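Transcription regulator AcaB (Escherichia coli, PDB 6N8B) regulates transcription and has a crucial role in the conjugation of IncC plasmids. Local coordinates at residues Lys28-Gln33 and Pro103-Pro108; Lys85-Leu90 and Asp131-Ile136. All blocks are in the same frame, centred on the assembly; numbering follows the deposited sequence.

Contact 1. Residues Lys28-Gln33 and Pro103-Pro108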
ATOM      1  N   LYS A  28      11.920  -7.535   6.112  1.00 57.20           N
ATOM      2  CA  LYS A  28      13.111  -6.937   5.540  1.00 58.08           C
ATOM      3  C   LYS A  28      12.816  -6.452   4.130  1.00 57.35           C
ATOM      4  O   LYS A  28      12.118  -7.117   3.358  1.00 55.99           O
ATOM      5  CB  LYS A  28      14.275  -7.929   5.552  1.00 59.06           C
ATOM      6  CG  LYS A  28      15.305  -7.715   4.459  1.00 59.85           C
ATOM      7  CD  LYS A  28      16.354  -8.807   4.424  1.00 61.47           C
ATOM      8  CE  LYS A  28      17.238  -8.693   5.640  1.00 63.01           C
ATOM      9  NZ  LYS A  28      18.490  -9.489   5.543  1.00 65.44           N
ATOM     10  N   VAL A  29      13.346  -5.278   3.802  1.00 41.84           N
ATOM     11  CA  VAL A  29      13.080  -4.606   2.540  1.00 41.21           C
ATOM     12  C   VAL A  29      14.419  -4.203   1.939  1.00 42.69           C
ATOM     13  O   VAL A  29      15.218  -3.525   2.592  1.00 44.42           O
ATOM     14  CB  VAL A  29      12.165  -3.384   2.738  1.00 41.16           C
ATOM     15  CG1 VAL A  29      11.974  -2.661   1.430  1.00 40.59           C
ATOM     16  CG2 VAL A  29      10.819  -3.813   3.311  1.00 39.83           C
ATOM     17  N   ASN A  30      14.663  -4.623   0.698  1.00 48.29           N
ATOM     18  CA  ASN A  30      15.965  -4.435   0.071  1.00 49.84           C
ATOM     19  C   ASN A  30      16.060  -3.109  -0.673  1.00 50.09           C
ATOM     20  O   ASN A  30      16.985  -2.326  -0.436  1.00 51.64           O
ATOM     21  CB  ASN A  30      16.245  -5.587  -0.898  1.00 49.34           C
ATOM     22  CG  ASN A  30      16.440  -6.912  -0.194  1.00 49.54           C
ATOM     23  OD1 ASN A  30      17.024  -6.975   0.887  1.00 50.97           O
ATOM     24  ND2 ASN A  30      15.939  -7.983  -0.804  1.00 48.35           N
ATOM     25  N   SER A  31      15.105  -2.844  -1.556  1.00 39.07           N
ATOM     26  CA  SER A  31      15.188  -1.726  -2.481  1.00 39.03           C
ATOM     27  C   SER A  31      14.846  -0.411  -1.793  1.00 40.00           C
ATOM     28  O   SER A  31      14.021  -0.359  -0.876  1.00 39.93           O
ATOM     29  CB  SER A  31      14.252  -1.946  -3.670  1.00 36.83           C
ATOM     30  OG  SER A  31      12.904  -2.070  -3.241  1.00 35.31           O
ATOM     31  N   LEU A  32      15.489   0.664  -2.255  1.00 37.88           N
ATOM     32  CA  LEU A  32      15.215   1.980  -1.689  1.00 38.91           C
ATOM     33  C   LEU A  32      13.806   2.448  -2.022  1.00 37.36           C
ATOM     34  O   LEU A  32      13.214   3.220  -1.259  1.00 37.58           O
ATOM     35  CB  LEU A  32      16.243   2.996  -2.191  1.00 39.69           C
ATOM     36  CG  LEU A  32      15.982   4.461  -1.824  1.00 39.51           C
ATOM     37  CD1 LEU A  32      16.131   4.688  -0.323  1.00 40.39           C
ATOM     38  CD2 LEU A  32      16.895   5.380  -2.618  1.00 39.63           C
ATOM     39  N   GLN A  33      13.242   1.978  -3.137  1.00 53.31           N
ATOM     40  CA  GLN A  33      11.886   2.382  -3.500  1.00 51.63           C
ATOM     41  C   GLN A  33      10.868   1.778  -2.545  1.00 50.90           C
ATOM     42  O   GLN A  33       9.988   2.479  -2.031  1.00 50.78           O
ATOM     43  CB  GLN A  33      11.576   1.975  -4.940  1.00 49.36           C
ATOM     44  CG  GLN A  33      12.457   2.630  -5.982  1.00 50.09           C
ATOM     45  CD  GLN A  33      13.821   1.984  -6.073  1.00 51.43           C
ATOM     46  OE1 GLN A  33      13.989   0.819  -5.714  1.00 51.08           O
ATOM     47  NE2 GLN A  33      14.806   2.739  -6.544  1.00 52.69           N
ATOM     48  N   PRO A 103      20.447  -8.974  -7.245  1.00 55.36           N
ATOM     49  CA  PRO A 103      21.610  -8.326  -6.645  1.00 56.21           C
ATOM     50  C   PRO A 103      21.528  -8.300  -5.126  1.00 56.77           C
ATOM     51  O   PRO A 103      20.455  -8.382  -4.524  1.00 56.22           O
ATOM     52  CB  PRO A 103      21.541  -6.894  -7.206  1.00 55.29           C
ATOM     53  CG  PRO A 103      20.142  -6.752  -7.809  1.00 53.73           C
ATOM     54  CD  PRO A 103      19.374  -7.982  -7.432  1.00 53.94           C
ATOM     55  N   GLY A 104      22.693  -8.174  -4.513  1.00 65.28           N
ATOM     56  CA  GLY A 104      22.738  -7.713  -3.147  1.00 65.77           C
ATOM     57  C   GLY A 104      22.289  -6.267  -3.071  1.00 64.86           C
ATOM     58  O   GLY A 104      22.154  -5.567  -4.076  1.00 63.99           O
ATOM     59  N   TYR A 105      22.032  -5.808  -1.853  1.00 55.59           N
ATOM     60  CA  TYR A 105      21.663  -4.418  -1.631  1.00 54.75           C
ATOM     61  C   TYR A 105      22.523  -3.855  -0.512  1.00 55.87           C
ATOM     62  O   TYR A 105      22.683  -4.487   0.536  1.00 56.81           O
ATOM     63  CB  TYR A 105      20.172  -4.274  -1.321  1.00 53.37           C
ATOM     64  CG  TYR A 105      19.327  -4.326  -2.574  1.00 51.85           C
ATOM     65  CD1 TYR A 105      18.958  -5.542  -3.136  1.00 51.87           C
ATOM     66  CD2 TYR A 105      18.922  -3.160  -3.210  1.00 50.47           C
ATOM     67  CE1 TYR A 105      18.195  -5.594  -4.288  1.00 50.53           C
ATOM     68  CE2 TYR A 105      18.159  -3.201  -4.361  1.00 49.03           C
ATOM     69  CZ  TYR A 105      17.799  -4.422  -4.895  1.00 49.07           C
ATOM     70  OH  TYR A 105      17.041  -4.474  -6.041  1.00 47.76           O
ATOM     71  N   THR A 106      23.083  -2.668  -0.753  1.00 64.15           N
ATOM     72  CA  THR A 106      24.082  -2.102   0.142  1.00 65.90           C
ATOM     73  C   THR A 106      23.519  -1.754   1.514  1.00 66.27           C
ATOM     74  O   THR A 106      24.291  -1.642   2.472  1.00 70.18           O
ATOM     75  CB  THR A 106      24.707  -0.860  -0.495  1.00 65.95           C
ATOM     76  OG1 THR A 106      23.680   0.101  -0.775  1.00 63.56           O
ATOM     77  CG2 THR A 106      25.416  -1.225  -1.794  1.00 66.30           C
ATOM     78  N   ASN A 107      22.208  -1.573   1.639  1.00 70.57           N
ATOM     79  CA  ASN A 107      21.589  -1.259   2.928  1.00 70.57           C
ATOM     80  C   ASN A 107      20.128  -1.677   2.924  1.00 69.30           C
ATOM     81  O   ASN A 107      19.228  -0.853   2.714  1.00 67.96           O
ATOM     82  CB  ASN A 107      21.724   0.228   3.258  1.00 70.25           C
ATOM     83  CG  ASN A 107      21.207   0.571   4.652  1.00 70.64           C
ATOM     84  OD1 ASN A 107      21.741   0.098   5.656  1.00 75.69           O
ATOM     85  ND2 ASN A 107      20.168   1.400   4.717  1.00 67.13           N
ATOM     86  N   PRO A 108      19.844  -2.954   3.146  1.00 58.84           N
ATOM     87  CA  PRO A 108      18.461  -3.356   3.404  1.00 57.64           C
ATOM     88  C   PRO A 108      18.087  -2.993   4.832  1.00 57.99           C
ATOM     89  O   PRO A 108      18.940  -2.890   5.717  1.00 59.68           O
ATOM     90  CB  PRO A 108      18.468  -4.878   3.198  1.00 58.12           C
ATOM     91  CG  PRO A 108      19.853  -5.222   2.681  1.00 59.56           C
ATOM     92  CD  PRO A 108      20.752  -4.113   3.135  1.00 60.16           C
TER

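Contact 2. Residues Lys85-Leu90 and Asp131-Ile136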
ATOM      1  N   LYS A  85       1.484  -9.003 -12.910  1.00 50.55           N
ATOM      2  CA  LYS A  85       1.665  -9.060 -14.354  1.00 51.03           C
ATOM      3  C   LYS A  85       2.965  -8.384 -14.771  1.00 50.53           C
ATOM      4  O   LYS A  85       3.643  -8.854 -15.691  1.00 51.28           O
ATOM      5  CB  LYS A  85       0.473  -8.408 -15.059  1.00 50.87           C
ATOM      6  CG  LYS A  85       0.199  -8.952 -16.454  1.00 53.15           C
ATOM      7  CD  LYS A  85      -0.501  -7.921 -17.330  1.00 53.80           C
ATOM      8  CE  LYS A  85      -1.106  -8.564 -18.572  1.00 58.17           C
ATOM      9  NZ  LYS A  85      -0.100  -9.337 -19.353  1.00 59.83           N
ATOM     10  N   ALA A  86       3.335  -7.293 -14.096  1.00 47.38           N
ATOM     11  CA  ALA A  86       4.647  -6.696 -14.322  1.00 46.75           C
ATOM     12  C   ALA A  86       5.761  -7.659 -13.933  1.00 47.34           C
ATOM     13  O   ALA A  86       6.747  -7.805 -14.665  1.00 47.91           O
ATOM     14  CB  ALA A  86       4.768  -5.385 -13.547  1.00 44.97           C
ATOM     15  N   THR A  87       5.619  -8.322 -12.782  1.00 46.59           N
ATOM     16  CA  THR A  87       6.598  -9.322 -12.367  1.00 47.49           C
ATOM     17  C   THR A  87       6.715 -10.437 -13.397  1.00 48.92           C
ATOM     18  O   THR A  87       7.819 -10.910 -13.690  1.00 49.48           O
ATOM     19  CB  THR A  87       6.216  -9.894 -11.001  1.00 47.62           C
ATOM     20  OG1 THR A  87       5.843  -8.825 -10.121  1.00 45.74           O
ATOM     21  CG2 THR A  87       7.372 -10.656 -10.395  1.00 48.19           C
ATOM     22  N   ALA A  88       5.583 -10.878 -13.951  1.00 62.22           N
ATOM     23  CA  ALA A  88       5.599 -11.974 -14.915  1.00 63.29           C
ATOM     24  C   ALA A  88       6.370 -11.599 -16.177  1.00 63.72           C
ATOM     25  O   ALA A  88       7.241 -12.351 -16.630  1.00 65.17           O
ATOM     26  CB  ALA A  88       4.168 -12.392 -15.255  1.00 64.68           C
ATOM     27  N   GLN A  89       6.060 -10.437 -16.767  1.00 66.69           N
ATOM     28  CA  GLN A  89       6.708 -10.075 -18.026  1.00 67.05           C
ATOM     29  C   GLN A  89       8.201  -9.849 -17.835  1.00 66.97           C
ATOM     30  O   GLN A  89       9.005 -10.225 -18.694  1.00 67.93           O
ATOM     31  CB  GLN A  89       6.074  -8.831 -18.658  1.00 66.43           C
ATOM     32  CG  GLN A  89       4.556  -8.802 -18.734  1.00 66.64           C
ATOM     33  CD  GLN A  89       4.020  -7.405 -19.033  1.00 65.51           C
ATOM     34  OE1 GLN A  89       3.520  -6.710 -18.146  1.00 64.65           O
ATOM     35  NE2 GLN A  89       4.113  -6.996 -20.293  1.00 66.54           N
ATOM     36  N   LEU A  90       8.597  -9.250 -16.710  1.00 51.99           N
ATOM     37  CA  LEU A  90      10.014  -8.970 -16.518  1.00 51.76           C
ATOM     38  C   LEU A  90      10.787 -10.175 -16.002  1.00 52.80           C
ATOM     39  O   LEU A  90      11.980 -10.301 -16.298  1.00 53.29           O
ATOM     40  CB  LEU A  90      10.210  -7.802 -15.548  1.00 50.09           C
ATOM     41  CG  LEU A  90       9.427  -6.507 -15.748  1.00 48.75           C
ATOM     42  CD1 LEU A  90       9.618  -5.622 -14.547  1.00 46.93           C
ATOM     43  CD2 LEU A  90       9.856  -5.781 -16.992  1.00 49.01           C
ATOM     44  N   ASP A 131       9.124  -4.632  -3.736  1.00 32.91           N
ATOM     45  CA  ASP A 131      10.539  -4.897  -3.497  1.00 33.48           C
ATOM     46  C   ASP A 131      11.078  -5.912  -4.498  1.00 33.82           C
ATOM     47  O   ASP A 131      12.158  -5.723  -5.072  1.00 33.86           O
ATOM     48  CB  ASP A 131      10.738  -5.393  -2.063  1.00 34.21           C
ATOM     49  CG  ASP A 131      12.155  -5.189  -1.561  1.00 34.60           C
ATOM     50  OD1 ASP A 131      12.851  -4.297  -2.087  1.00 34.45           O
ATOM     51  OD2 ASP A 131      12.574  -5.916  -0.634  1.00 35.07           O
ATOM     52  N   THR A 132      10.319  -6.980  -4.744  1.00 43.73           N
ATOM     53  CA  THR A 132      10.741  -7.975  -5.724  1.00 44.07           C
ATOM     54  C   THR A 132      10.794  -7.377  -7.123  1.00 43.55           C
ATOM     55  O   THR A 132      11.762  -7.598  -7.861  1.00 43.68           O
ATOM     56  CB  THR A 132       9.797  -9.178  -5.687  1.00 44.59           C
ATOM     57  OG1 THR A 132       9.953  -9.872  -4.444  1.00 45.18           O
ATOM     58  CG2 THR A 132      10.093 -10.134  -6.838  1.00 44.86           C
ATOM     59  N   LEU A 133       9.769  -6.605  -7.499  1.00 43.34           N
ATOM     60  CA  LEU A 133       9.747  -5.995  -8.823  1.00 42.97           C
ATOM     61  C   LEU A 133      10.947  -5.078  -9.028  1.00 42.68           C
ATOM     62  O   LEU A 133      11.558  -5.075 -10.103  1.00 42.76           O
ATOM     63  CB  LEU A 133       8.445  -5.223  -9.021  1.00 42.61           C
ATOM     64  CG  LEU A 133       8.190  -4.779 -10.460  1.00 42.68           C
ATOM     65  CD1 LEU A 133       8.121  -6.012 -11.345  1.00 43.19           C
ATOM     66  CD2 LEU A 133       6.911  -3.972 -10.561  1.00 42.40           C
ATOM     67  N   MET A 134      11.313  -4.307  -8.001  1.00 42.50           N
ATOM     68  CA  MET A 134      12.506  -3.474  -8.101  1.00 42.54           C
ATOM     69  C   MET A 134      13.756  -4.328  -8.235  1.00 43.35           C
ATOM     70  O   MET A 134      14.672  -3.988  -8.992  1.00 43.58           O
ATOM     71  CB  MET A 134      12.611  -2.547  -6.892  1.00 42.29           C
ATOM     72  CG  MET A 134      11.448  -1.589  -6.737  1.00 41.45           C
ATOM     73  SD  MET A 134      11.211  -0.583  -8.219  1.00 40.90           S
ATOM     74  CE  MET A 134       9.757  -1.352  -8.935  1.00 40.61           C
ATOM     75  N   GLY A 135      13.812  -5.443  -7.505  1.00 45.31           N
ATOM     76  CA  GLY A 135      14.928  -6.361  -7.659  1.00 45.98           C
ATOM     77  C   GLY A 135      15.058  -6.885  -9.076  1.00 45.94           C
ATOM     78  O   GLY A 135      16.168  -7.065  -9.581  1.00 46.37           O
ATOM     79  N   ILE A 136      13.927  -7.142  -9.736  1.00 44.39           N
ATOM     80  CA  ILE A 136      13.975  -7.614 -11.118  1.00 44.42           C
ATOM     81  C   ILE A 136      14.463  -6.504 -12.036  1.00 44.11           C
ATOM     82  O   ILE A 136      15.376  -6.700 -12.847  1.00 44.37           O
ATOM     83  CB  ILE A 136      12.600  -8.144 -11.563  1.00 44.41           C
ATOM     84  CG1 ILE A 136      12.198  -9.366 -10.738  1.00 44.81           C
ATOM     85  CG2 ILE A 136      12.629  -8.508 -13.036  1.00 44.71           C
ATOM     86  CD1 ILE A 136      10.785  -9.816 -10.968  1.00 44.96           C
TER

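Contact 1. Residues Lys28-Gln33 and Pro103-Pro108
One face of the Tyr105 ring receives Asn30 and the start of the next residue: Asn30 CB lies over it, 3.9 Å from the ring centroid and 25° off the normal, as a CH-pi contact, while Ser31 N lies above the same face, also displaced toward the rim. Asn30 CB comes nearest to Tyr105 CD1, at 3.5 Å. Asn30 CG is anti to its carbonyl carbon (chi1 -68°) and stands 4.1 Å from Tyr105 CD1, with the amide turned almost parallel to the ring, 8° between planes. Across the ring, Tyr105 CD2 meets the backbone O of Asn30 at 3.5 Å, and CE2 approaches Ser31 CA. A second patch forms where Asn30 OD1 touches Pro108 CB (3.4 Å) and Val29 O rests against Pro108 CA (3.3 Å). Proline suits this place as a compact ring just before strand 109-115. Ser31 suits the N-cap of helix 32-59: its OG is hydrogen-bonded to Asp131 OD1 and makes a weak capping bond to Ala34 N, while Asp131 OD2 takes Asn30 N. A tyrosine at 105 offers both a broad face and a polar tip, its OH hydrogen-bonded to Asp138, and Gln35 NE2 bridges the segments by bonding to Val29 O and Asn107 O. Across the pair, then, polar groups serve as packing surface, and the loop's position depends on helices 32-59 and 118-142 as well as on the face of Tyr105.

Contact 2. Residues Lys85-Leu90 and Asp131-Ile136
Leu133 holds CG anti to its backbone N (chi1 -168°), and from CG the CD1 methyl reaches Leu90 CD1 at 3.6 Å. Ile136 has CG2 anti to its backbone N and CG1 beside it (chi1 -64°); CG2 lies 3.6 Å from Leu90 CB, while CD1, beyond CG1, lies 3.6 Å from Thr87 CG2. Leu133 CD1 also comes within 3.7 Å of Thr87 N, and Leu133 CD2 faces Ala86 CB at 3.9 Å. The Leu90 and Leu133 side chains cross at about a right angle, as do those of Thr87 and Ile136. The axes of the two helical segments run in the same sense, 9.9 Å apart at closest and inclined by 25°. Leu133 enters a hole lined by Leu83, Ala86, Thr87 and Leu90, and Ile136 one lined by Thr87, Leu90, Asn91 and Met94; this is knobs-into-holes packing within a bundle of long helices. Alanine suits position 86 because its small side chain lets Leu133 come close, and Trp158 of helix 148-182 packs against both. Leucine and isoleucine supply branched apolar ends to fill such holes. Thr87 can sit among them because its OG1, although 3.8 Å from Leu133 CD1, is hydrogen-bonded to Leu83 O one turn back in its own helix, while its CG2 methyl serves as the apolar partner of Ile136.

Overall arrangement
From the N terminus, strand 23-29 leads through 28-33 into helix 32-59; helix 62-96 then carries 85-90, and the loop beyond it supplies 103-108, closing contact 1 over 69 residues that are mostly helical. Strand 109-115 pairs antiparallel with strand 23-29, and helix 118-142 brings 131-136 back to 85-90, closing contact 2. The two closures cross, since their segments alternate along the chain. Their centres are about 15 Å apart, and helix 118-142 connects them: the Asp131 carboxylate joins the two, and Tyr105 OH packs on Gly135 CA at 3.3 Å. Contact 1 ties the loop before strand 109-115 to the junction of strand 23-29 and helix 32-59, while contact 2 joins two bundle helices.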